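Local atomic coordinates of beta subunit of photoactivated adenylyl cyclase (Beggiatoa sp. PS, PDB entry 5M2A), a protein that uses a flavin-binding BLUF domain to sense blue light and switch on an adenylyl cyclase, which probably makes cyclic AMP from ATP. Residues Phe158-Ala163 with Gly203-Ala208; Arg7-Ser12 with Phe51-Gly56; Pro131-Tyr136 with Met267-Leu272. All blocks are in the same frame, centred on the assembly; numbering follows the deposited sequence. Where two conformers were deposited one is given.

Contact 1 of 3, residues Phe158-Ala163 with Gly203-Ala208; sequences FSDILA and GDCVMA. With MG (magnesium ion), chain G.
F158 and M207 lie side by side on one face of an antiparallel strand pair, both pointing the same way. The methionine chain is fully extended, with CG anti to its backbone N (chi1 177°), and so runs along the ring from CE1, where its CB sits 3.6 Å away, to CZ. Its SD lies 4.7 Å from the centroid of the F158 ring, an oblique Met-aromatic contact that suits an unbranched, polarisable side chain beside a flat one. S159 and V206 share the other face and form the hydrogen-bonded pair: V206 N donates to S159 O at 2.8 Å, and S159 N donates back to V206 O.

Beyond this ladder the strands hand over to the metal site. D204 OD2 does two jobs. It accepts a bond from I161 N (2.9 Å) on its anti side, 24° out of the carboxylate plane, and it binds the magnesium ion at 2.6 Å. I161 O lies 2.5 Å from the magnesium ion, and a water is a further ligand. D160 crosses D204 with the carboxylate planes 25° apart, and its OD2 stands 3.0 Å from the magnesium, a looser approach. A pair of aspartates around the metal is the signature of class III nucleotidyl cyclases.

R287 holds the other oxygen of D160, and Y183 hydrogen-bonds S159 OG. Helix 274-285 packs on the F158 and M207 face, helix 173-193 on the S159 and V206 face, and strand 247-258 continues the sheet next to F158 and D160.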
loop_
_atom_site.group_PDB
_atom_site.type_symbol
_atom_site.label_atom_id
_atom_site.label_comp_id
_atom_site.label_asym_id
_atom_site.label_seq_id
_atom_site.Cartn_x
_atom_site.Cartn_y
_atom_site.Cartn_z
ATOM N N PHE A 158 14.919 6.395 5.150
ATOM C CA PHE A 158 14.943 6.059 3.726
ATOM C C PHE A 158 16.218 5.284 3.461
ATOM O O PHE A 158 17.296 5.715 3.875
ATOM C CB PHE A 158 14.928 7.303 2.823
ATOM C CG PHE A 158 13.569 7.869 2.567
ATOM C CD1 PHE A 158 12.723 7.283 1.647
ATOM C CD2 PHE A 158 13.144 9.011 3.219
ATOM C CE1 PHE A 158 11.470 7.811 1.392
ATOM C CE2 PHE A 158 11.889 9.546 2.966
ATOM C CZ PHE A 158 11.054 8.945 2.054
ATOM N N SER A 159 16.103 4.146 2.780
ATOM C CA SER A 159 17.285 3.422 2.338
ATOM C C SER A 159 17.071 2.973 0.904
ATOM O O SER A 159 15.954 2.628 0.522
ATOM C CB SER A 159 17.585 2.222 3.233
ATOM O OG SER A 159 16.564 1.240 3.167
ATOM N N ASP A 160 18.133 2.984 0.100
ATOM C CA ASP A 160 17.989 2.511 -1.273
ATOM C C ASP A 160 19.308 1.920 -1.745
ATOM O O ASP A 160 20.310 1.920 -1.024
ATOM C CB ASP A 160 17.482 3.622 -2.205
ATOM C CG ASP A 160 18.540 4.624 -2.585
ATOM O OD1 ASP A 160 19.624 4.637 -1.978
ATOM O OD2 ASP A 160 18.270 5.413 -3.514
ATOM N N ILE A 161 19.299 1.436 -2.975
ATOM C CA ILE A 161 20.360 0.577 -3.486
ATOM C C ILE A 161 21.390 1.414 -4.226
ATOM O O ILE A 161 21.042 2.196 -5.120
ATOM C CB ILE A 161 19.772 -0.498 -4.411
ATOM C CG1 ILE A 161 18.832 -1.402 -3.607
ATOM C CG2 ILE A 161 20.879 -1.276 -5.077
ATOM C CD1 ILE A 161 18.151 -2.488 -4.448
ATOM N N LEU A 162 22.667 1.225 -3.878
ATOM C CA LEU A 162 23.747 1.948 -4.538
ATOM C C LEU A 162 23.870 1.525 -5.994
ATOM O O LEU A 162 23.815 0.334 -6.314
ATOM C CB LEU A 162 25.077 1.684 -3.822
ATOM C CG LEU A 162 26.288 2.417 -4.396
ATOM C CD1 LEU A 162 26.160 3.910 -4.124
ATOM C CD2 LEU A 162 27.580 1.860 -3.822
ATOM N N ALA A 163 24.056 2.514 -6.878
ATOM C CA ALA A 163 24.229 2.279 -8.314
ATOM C C ALA A 163 23.067 1.486 -8.908
ATOM O O ALA A 163 23.252 0.674 -9.818
ATOM C CB ALA A 163 25.555 1.574 -8.613
ATOM N N GLY A 203 10.111 2.682 -5.808
ATOM C CA GLY A 203 11.240 2.202 -6.590
ATOM C C GLY A 203 12.025 1.204 -5.764
ATOM O O GLY A 203 11.466 0.289 -5.150
ATOM N N ASP A 204 13.340 1.390 -5.713
ATOM C CA ASP A 204 14.199 0.544 -4.895
ATOM C C ASP A 204 14.351 1.073 -3.479
ATOM O O ASP A 204 15.175 0.555 -2.724
ATOM C CB ASP A 204 15.589 0.415 -5.531
ATOM C CG ASP A 204 16.294 1.761 -5.671
ATOM O OD1 ASP A 204 15.672 2.700 -6.202
ATOM O OD2 ASP A 204 17.460 1.890 -5.230
ATOM N N CYS A 205 13.568 2.077 -3.105
ATOM C CA CYS A 205 13.702 2.750 -1.818
ATOM C C CYS A 205 12.722 2.182 -0.802
ATOM O O CYS A 205 11.553 1.946 -1.118
ATOM C CB CYS A 205 13.455 4.261 -1.942
ATOM S SG CYS A 205 14.603 5.202 -2.968
ATOM N N VAL A 206 13.197 1.988 0.428
ATOM C CA VAL A 206 12.362 1.575 1.552
ATOM C C VAL A 206 12.135 2.806 2.418
ATOM O O VAL A 206 13.095 3.465 2.839
ATOM C CB VAL A 206 13.006 0.453 2.381
ATOM C CG1 VAL A 206 12.105 0.098 3.577
ATOM C CG2 VAL A 206 13.294 -0.770 1.517
ATOM N N MET A 207 10.872 3.120 2.685
ATOM C CA MET A 207 10.514 4.224 3.561
ATOM C C MET A 207 9.897 3.676 4.838
ATOM O O MET A 207 8.999 2.833 4.781
ATOM C CB MET A 207 9.528 5.169 2.876
ATOM C CG MET A 207 9.066 6.314 3.771
ATOM S SD MET A 207 7.804 7.318 2.940
ATOM C CE MET A 207 7.492 8.591 4.171
ATOM N N ALA A 208 10.359 4.167 5.984
ATOM C CA ALA A 208 9.869 3.678 7.266
ATOM C C ALA A 208 9.929 4.805 8.282
ATOM O O ALA A 208 10.544 5.845 8.045
ATOM C CB ALA A 208 10.661 2.465 7.760
HETATM MG MG MG G . 19.184 3.774 -5.811
HETATM O O HOH W 1 20.800 4.847 -6.712
#

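Contact 2 of 3, residues Arg7-Ser12 with Phe51-Gly56; sequences RLVYIS and FQILEG. With FMN (flavin mononucleotide), chain F.
Y10 and Q52 stand side by side on neighbouring antiparallel strands of the BLUF domain, a ferredoxin-like sheet flanked by helices, and together carry the Tyr-Gln-flavin hydrogen-bond network that defines this photoreceptor family.

The polar contacts fall into two groups. At the flavin, Q52 reaches out with CG anti to its backbone N (chi1 -164°). Its amide is turned 68° from the Y10 ring, which receives OE1 at its edge. The very short bond from Y10 OH to Q52 OE1 measures 2.5 Å. Q52 NE2, at the other end of the amide, donates to flavin N5 at 3.0 Å and weakly to O4. Glutamine suits the place because one flat group can accept from a phenol and donate to a flavin. At the far end of the strands, R7 NH1 forms a salt bridge with E55 OE2 (2.7 Å), the oxygen lying close to the guanidinium plane. R7 NE has a second acidic partner in E83, and backbone amides of M90 and F91 also hold the E55 carboxylate.

L8 pairs with L54 and Y10 with Q52 by backbone bonds in both directions; successive side chains along each strand point to opposite faces. L8 and L54 share the flavin face with Y10 and Q52. Helix 58-69 covers this face, with V61 on L8 and I68 on Y10, Q52 and L54.

The opposite face is oily apart from R7 and E55. V9 CG2 meets I53 CG1 at 3.8 Å, and I11 crosses F51 obliquely. Helix 110-129 and L115 and I119 of the second subunit pack against it. Back on the flavin face, L54 CD2 lies 3.6 Å from flavin O4.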
loop_
_atom_site.group_PDB
_atom_site.type_symbol
_atom_site.label_atom_id
_atom_site.label_comp_id
_atom_site.label_asym_id
_atom_site.label_seq_id
_atom_site.Cartn_x
_atom_site.Cartn_y
_atom_site.Cartn_z
ATOM N N ARG A 7 -15.762 -7.984 23.498
ATOM C CA ARG A 7 -15.731 -9.113 22.580
ATOM C C ARG A 7 -14.697 -8.826 21.506
ATOM O O ARG A 7 -14.713 -7.753 20.893
ATOM C CB ARG A 7 -17.109 -9.364 21.962
ATOM C CG ARG A 7 -17.152 -10.472 20.924
ATOM C CD ARG A 7 -18.583 -10.921 20.670
ATOM N NE ARG A 7 -19.473 -9.796 20.406
ATOM C CZ ARG A 7 -20.477 -9.430 21.195
ATOM N NH1 ARG A 7 -20.736 -10.108 22.304
ATOM N NH2 ARG A 7 -21.229 -8.387 20.870
ATOM N N LEU A 8 -13.795 -9.776 21.288
ATOM C CA LEU A 8 -12.781 -9.644 20.257
ATOM C C LEU A 8 -12.860 -10.815 19.288
ATOM O O LEU A 8 -13.279 -11.922 19.635
ATOM C CB LEU A 8 -11.372 -9.533 20.861
ATOM C CG LEU A 8 -10.711 -10.654 21.666
ATOM C CD1 LEU A 8 -10.105 -11.721 20.761
ATOM C CD2 LEU A 8 -9.640 -10.071 22.577
ATOM N N VAL A 9 -12.441 -10.558 18.053
ATOM C CA VAL A 9 -12.412 -11.577 17.018
ATOM C C VAL A 9 -11.056 -11.489 16.352
ATOM O O VAL A 9 -10.569 -10.384 16.092
ATOM C CB VAL A 9 -13.536 -11.380 15.984
ATOM C CG1 VAL A 9 -13.547 -12.529 14.983
ATOM C CG2 VAL A 9 -14.887 -11.252 16.670
ATOM N N TYR A 10 -10.435 -12.638 16.107
ATOM C CA TYR A 10 -9.131 -12.662 15.468
ATOM C C TYR A 10 -9.054 -13.847 14.525
ATOM O O TYR A 10 -9.820 -14.809 14.630
ATOM C CB TYR A 10 -7.983 -12.713 16.499
ATOM C CG TYR A 10 -7.778 -14.049 17.177
ATOM C CD1 TYR A 10 -7.047 -15.065 16.567
ATOM C CD2 TYR A 10 -8.307 -14.293 18.438
ATOM C CE1 TYR A 10 -6.865 -16.291 17.187
ATOM C CE2 TYR A 10 -8.125 -15.511 19.066
ATOM C CZ TYR A 10 -7.405 -16.508 18.437
ATOM O OH TYR A 10 -7.222 -17.726 19.056
ATOM N N ILE A 11 -8.107 -13.760 13.595
ATOM C CA ILE A 11 -7.759 -14.870 12.726
ATOM C C ILE A 11 -6.278 -15.179 12.907
ATOM O O ILE A 11 -5.482 -14.336 13.335
ATOM C CB ILE A 11 -8.073 -14.572 11.254
ATOM C CG1 ILE A 11 -7.367 -13.291 10.820
ATOM C CG2 ILE A 11 -9.562 -14.437 11.059
ATOM C CD1 ILE A 11 -7.642 -12.921 9.386
ATOM N N SER A 12 -5.913 -16.411 12.573
ATOM C CA SER A 12 -4.532 -16.839 12.719
ATOM C C SER A 12 -4.251 -17.971 11.745
ATOM O O SER A 12 -5.164 -18.603 11.207
ATOM C CB SER A 12 -4.231 -17.278 14.153
ATOM O OG SER A 12 -4.858 -18.513 14.434
ATOM N N PHE A 51 -10.234 -19.154 13.417
ATOM C CA PHE A 51 -11.076 -17.992 13.670
ATOM C C PHE A 51 -11.544 -18.122 15.106
ATOM O O PHE A 51 -12.055 -19.177 15.480
ATOM C CB PHE A 51 -12.309 -17.941 12.744
ATOM C CG PHE A 51 -12.000 -18.110 11.279
ATOM C CD1 PHE A 51 -11.563 -19.327 10.781
ATOM C CD2 PHE A 51 -12.195 -17.068 10.393
ATOM C CE1 PHE A 51 -11.289 -19.485 9.428
ATOM C CE2 PHE A 51 -11.919 -17.236 9.041
ATOM C CZ PHE A 51 -11.472 -18.445 8.566
ATOM N N GLN A 52 -11.383 -17.082 15.915
ATOM C CA GLN A 52 -11.899 -17.197 17.270
ATOM C C GLN A 52 -12.593 -15.918 17.703
ATOM O O GLN A 52 -12.130 -14.814 17.419
ATOM C CB GLN A 52 -10.804 -17.571 18.281
ATOM C CG GLN A 52 -11.400 -18.068 19.629
ATOM C CD GLN A 52 -10.358 -18.635 20.574
ATOM O OE1 GLN A 52 -9.177 -18.285 20.503
ATOM N NE2 GLN A 52 -10.789 -19.516 21.469
ATOM N N ILE A 53 -13.707 -16.093 18.411
ATOM C CA ILE A 53 -14.439 -15.013 19.052
ATOM C C ILE A 53 -14.383 -15.269 20.550
ATOM O O ILE A 53 -14.697 -16.375 20.999
ATOM C CB ILE A 53 -15.899 -14.951 18.563
ATOM C CG1 ILE A 53 -15.955 -14.873 17.035
ATOM C CG2 ILE A 53 -16.620 -13.763 19.192
ATOM C CD1 ILE A 53 -17.372 -14.938 16.455
ATOM N N LEU A 54 -13.957 -14.262 21.311
ATOM C CA LEU A 54 -13.866 -14.334 22.763
ATOM C C LEU A 54 -14.696 -13.213 23.371
ATOM O O LEU A 54 -14.695 -12.089 22.861
ATOM C CB LEU A 54 -12.406 -14.210 23.232
ATOM C CG LEU A 54 -11.397 -15.278 22.808
ATOM C CD1 LEU A 54 -9.988 -14.884 23.237
ATOM C CD2 LEU A 54 -11.772 -16.636 23.386
ATOM N N GLU A 55 -15.415 -13.506 24.456
ATOM C CA GLU A 55 -16.186 -12.467 25.120
ATOM C C GLU A 55 -16.200 -12.708 26.624
ATOM O O GLU A 55 -16.123 -13.846 27.091
ATOM C CB GLU A 55 -17.617 -12.377 24.575
ATOM C CG GLU A 55 -18.262 -13.716 24.307
ATOM C CD GLU A 55 -19.667 -13.591 23.746
ATOM O OE1 GLU A 55 -20.399 -14.604 23.749
ATOM O OE2 GLU A 55 -20.037 -12.483 23.300
ATOM N N GLY A 56 -16.286 -11.615 27.365
ATOM C CA GLY A 56 -16.238 -11.659 28.816
ATOM C C GLY A 56 -15.769 -10.320 29.342
ATOM O O GLY A 56 -15.524 -9.384 28.584
HETATM N N1 FMN F . -6.936 -21.115 26.182
HETATM C C2 FMN F . -8.016 -20.724 26.950
HETATM O O2 FMN F . -7.957 -20.794 28.173
HETATM N N3 FMN F . -9.161 -20.238 26.353
HETATM C C4 FMN F . -9.231 -20.148 24.978
HETATM O O4 FMN F . -10.250 -19.720 24.438
HETATM C C4A FMN F . -8.152 -20.541 24.203
HETATM N N5 FMN F . -8.242 -20.447 22.836
HETATM C C5A FMN F . -7.182 -20.831 22.057
HETATM C C6 FMN F . -7.286 -20.728 20.680
HETATM C C7 FMN F . -6.223 -21.113 19.877
HETATM C C7M FMN F . -6.362 -20.995 18.390
HETATM C C8 FMN F . -5.056 -21.604 20.459
HETATM C C8M FMN F . -3.900 -22.023 19.603
HETATM C C9 FMN F . -4.952 -21.705 21.843
HETATM C C9A FMN F . -6.017 -21.316 22.646
HETATM N N10 FMN F . -5.921 -21.411 24.020
HETATM C C10 FMN F . -6.994 -21.027 24.804
HETATM C "C1'" FMN F . -4.659 -21.960 24.630
HETATM C "C2'" FMN F . -3.856 -20.948 25.437
HETATM O "O2'" FMN F . -2.958 -20.281 24.581
HETATM C "C3'" FMN F . -3.075 -21.692 26.511
HETATM O "O3'" FMN F . -2.418 -22.793 25.918
HETATM C "C4'" FMN F . -4.016 -22.194 27.601
HETATM O "O4'" FMN F . -4.701 -21.102 28.171
HETATM C "C5'" FMN F . -3.257 -22.932 28.697
HETATM O "O5'" FMN F . -2.323 -22.048 29.275
HETATM P P FMN F . -1.542 -22.444 30.623
HETATM O O1P FMN F . -2.468 -22.198 31.790
HETATM O O2P FMN F . -1.162 -23.909 30.570
HETATM O O3P FMN F . -0.302 -21.588 30.748
#

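Contact 3 of 3, residues Pro131-Tyr136 with Met267-Leu272; sequences PARVIY and MDHTLL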
loop_
_atom_site.group_PDB
_atom_site.type_symbol
_atom_site.label_atom_id
_atom_site.label_comp_id
_atom_site.label_asym_id
_atom_site.label_seq_id
_atom_site.Cartn_x
_atom_site.Cartn_y
_atom_site.Cartn_z
ATOM N N PRO A 131 0.377 -0.547 4.889
ATOM C CA PRO A 131 1.398 0.079 5.739
ATOM C C PRO A 131 1.273 -0.484 7.145
ATOM O O PRO A 131 0.175 -0.823 7.584
ATOM C CB PRO A 131 1.047 1.573 5.687
ATOM C CG PRO A 131 0.121 1.734 4.505
ATOM C CD PRO A 131 -0.596 0.421 4.359
ATOM N N ALA A 132 2.403 -0.598 7.849
ATOM C CA ALA A 132 2.372 -1.240 9.162
ATOM C C ALA A 132 1.445 -0.507 10.127
ATOM O O ALA A 132 0.815 -1.126 10.997
ATOM C CB ALA A 132 3.784 -1.329 9.737
ATOM N N ARG A 133 1.348 0.816 9.986
ATOM C CA ARG A 133 0.463 1.605 10.840
ATOM C C ARG A 133 -0.992 1.161 10.704
ATOM O O ARG A 133 -1.736 1.120 11.696
ATOM C CB ARG A 133 0.621 3.086 10.480
ATOM C CG ARG A 133 -0.381 4.019 11.105
ATOM C CD ARG A 133 -0.256 4.052 12.608
ATOM N NE ARG A 133 -1.088 5.106 13.179
ATOM C CZ ARG A 133 -1.287 5.279 14.477
ATOM N NH1 ARG A 133 -0.713 4.465 15.355
ATOM N NH2 ARG A 133 -2.068 6.262 14.897
ATOM N N VAL A 134 -1.409 0.787 9.498
ATOM C CA VAL A 134 -2.793 0.358 9.318
ATOM C C VAL A 134 -3.042 -0.975 10.017
ATOM O O VAL A 134 -4.083 -1.176 10.659
ATOM C CB VAL A 134 -3.136 0.273 7.825
ATOM C CG1 VAL A 134 -4.474 -0.385 7.691
ATOM C CG2 VAL A 134 -3.142 1.661 7.185
ATOM N N ILE A 135 -2.100 -1.912 9.885
ATOM C CA ILE A 135 -2.231 -3.201 10.558
ATOM C C ILE A 135 -2.273 -3.003 12.068
ATOM O O ILE A 135 -3.055 -3.650 12.779
ATOM C CB ILE A 135 -1.081 -4.135 10.132
ATOM C CG1 ILE A 135 -1.205 -4.486 8.647
ATOM C CG2 ILE A 135 -1.043 -5.393 11.008
ATOM C CD1 ILE A 135 -2.507 -5.182 8.280
ATOM N N TYR A 136 -1.439 -2.100 12.577
ATOM C CA TYR A 136 -1.445 -1.792 14.002
ATOM C C TYR A 136 -2.817 -1.305 14.456
ATOM O O TYR A 136 -3.370 -1.798 15.449
ATOM C CB TYR A 136 -0.372 -0.744 14.299
ATOM C CG TYR A 136 -0.340 -0.309 15.738
ATOM C CD1 TYR A 136 0.356 -1.042 16.689
ATOM C CD2 TYR A 136 -1.013 0.830 16.148
ATOM C CE1 TYR A 136 0.381 -0.652 18.009
ATOM C CE2 TYR A 136 -0.993 1.231 17.466
ATOM C CZ TYR A 136 -0.297 0.486 18.393
ATOM O OH TYR A 136 -0.278 0.888 19.707
ATOM N N MET A 267 -6.931 6.616 -2.013
ATOM C CA MET A 267 -6.644 7.011 -0.671
ATOM C C MET A 267 -5.509 6.177 -0.108
ATOM O O MET A 267 -5.374 5.041 -0.432
ATOM C CB MET A 267 -7.866 6.825 0.200
ATOM C CG MET A 267 -7.797 7.481 1.555
ATOM S SD MET A 267 -8.645 6.355 2.647
ATOM C CE MET A 267 -7.556 4.983 2.488
ATOM N N ASP A 268 -4.694 6.778 0.721
ATOM C CA ASP A 268 -3.616 6.058 1.327
ATOM C C ASP A 268 -3.167 6.637 2.621
ATOM O O ASP A 268 -3.540 7.692 2.996
ATOM C CB ASP A 268 -2.454 5.855 0.365
ATOM C CG ASP A 268 -1.742 4.475 0.556
ATOM O OD1 ASP A 268 -2.119 3.640 1.393
ATOM O OD2 ASP A 268 -0.777 4.213 -0.150
ATOM N N HIS A 269 -2.374 5.867 3.312
ATOM C CA HIS A 269 -1.771 6.277 4.508
ATOM C C HIS A 269 -0.543 7.042 4.047
ATOM O O HIS A 269 0.235 6.535 3.304
ATOM C CB HIS A 269 -1.234 5.088 5.198
ATOM C CG HIS A 269 -0.569 5.406 6.476
ATOM N ND1 HIS A 269 0.771 5.232 6.669
ATOM C CD2 HIS A 269 -1.065 5.883 7.636
ATOM C CE1 HIS A 269 1.079 5.575 7.896
ATOM N NE2 HIS A 269 -0.016 5.985 8.500
ATOM N N THR A 270 -0.385 8.260 4.503
ATOM C CA THR A 270 0.736 9.066 4.080
ATOM C C THR A 270 1.365 9.766 5.285
ATOM O O THR A 270 0.789 9.813 6.353
ATOM C CB THR A 270 0.262 10.068 3.001
ATOM O OG1 THR A 270 -0.701 9.439 2.148
ATOM C CG2 THR A 270 1.403 10.640 2.114
ATOM N N LEU A 271 2.568 10.266 5.079
ATOM C CA LEU A 271 3.296 11.019 6.059
ATOM C C LEU A 271 3.688 12.263 5.335
ATOM O O LEU A 271 4.264 12.203 4.304
ATOM C CB LEU A 271 4.517 10.282 6.583
ATOM C CG LEU A 271 4.313 8.993 7.352
ATOM C CD1 LEU A 271 5.620 8.256 7.433
ATOM C CD2 LEU A 271 3.733 9.223 8.714
ATOM N N LEU A 272 3.334 13.385 5.907
ATOM C CA LEU A 272 3.557 14.699 5.319
ATOM C C LEU A 272 4.448 15.499 6.244
ATOM O O LEU A 272 4.129 15.650 7.426
ATOM C CB LEU A 272 2.261 15.484 5.137
ATOM C CG LEU A 272 1.114 15.094 4.217
ATOM C CD1 LEU A 272 0.041 16.167 4.331
ATOM C CD2 LEU A 272 1.568 14.934 2.783
#
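H269 lays one side of its imidazole against P131 and R133, the proline near ND1 and the arginine near NE2 and CE1. With CG anti to its backbone N (chi1 180°), the ring is carried away from its strand toward the start of helix 132-139. R133 meets it at about a right angle, with CG 3.3 Å from H269 NE2 and CB 3.6 Å from CE1. P131 CB lies 3.8 Å from H269 ND1, while P131 CG rests 3.7 Å from H269 CB. V134 CG2 adds a looser touch on the same CB. H269 ND1 is buried with no partner in the model, and the contacts here are of carbon atoms from the helix start with carbons and ring atoms of the histidine.

P131 is the N-cap of the helix; its carbonyl O accepts from V134 N at 3.0 Å, and its ring is a rigid surface for the histidine. This turn follows helix 110-129, which packs on the photoreceptor sheet, and strand 266-272 forms an antiparallel hairpin with strand 247-258 of the cyclase sheet. The contact therefore ties the link between sensor and catalytic units to that hairpin.

Farther out, R133 bends at chi2 (64°), which turns its guanidinium away from the imidazole, and NE makes a long, weak ion pair with E258; that same glutamate also packs on H269. On the strand, D268 OD1 accepts weakly from H269 N. The helix start is fixed by a backbone bond between A132 and V198. Y129 of the second subunit packs on M267 and D268, and G203 of that subunit lies against T270 and L272.

Overall arrangement
Contact 2 belongs to the light sensor and contact 1 to the cyclase; their centres are 38 Å apart and their nearest atoms about 23 Å, so any influence of the flavin on the magnesium site is probably relayed through the protein. Contact 3 lies at the link, its nearest atoms about 9 Å from contact 2. It touches contact 1, where M207 CE packs on L271 CD1 at 3.8 Å, and both reach the same sheet. The dimer adds another connection, since G203 of the second subunit, next to the metal ligand D204 there, abuts strand 267-272. All three contacts touch the second subunit, an arrangement consistent with a light signal travelling along the dimer interface.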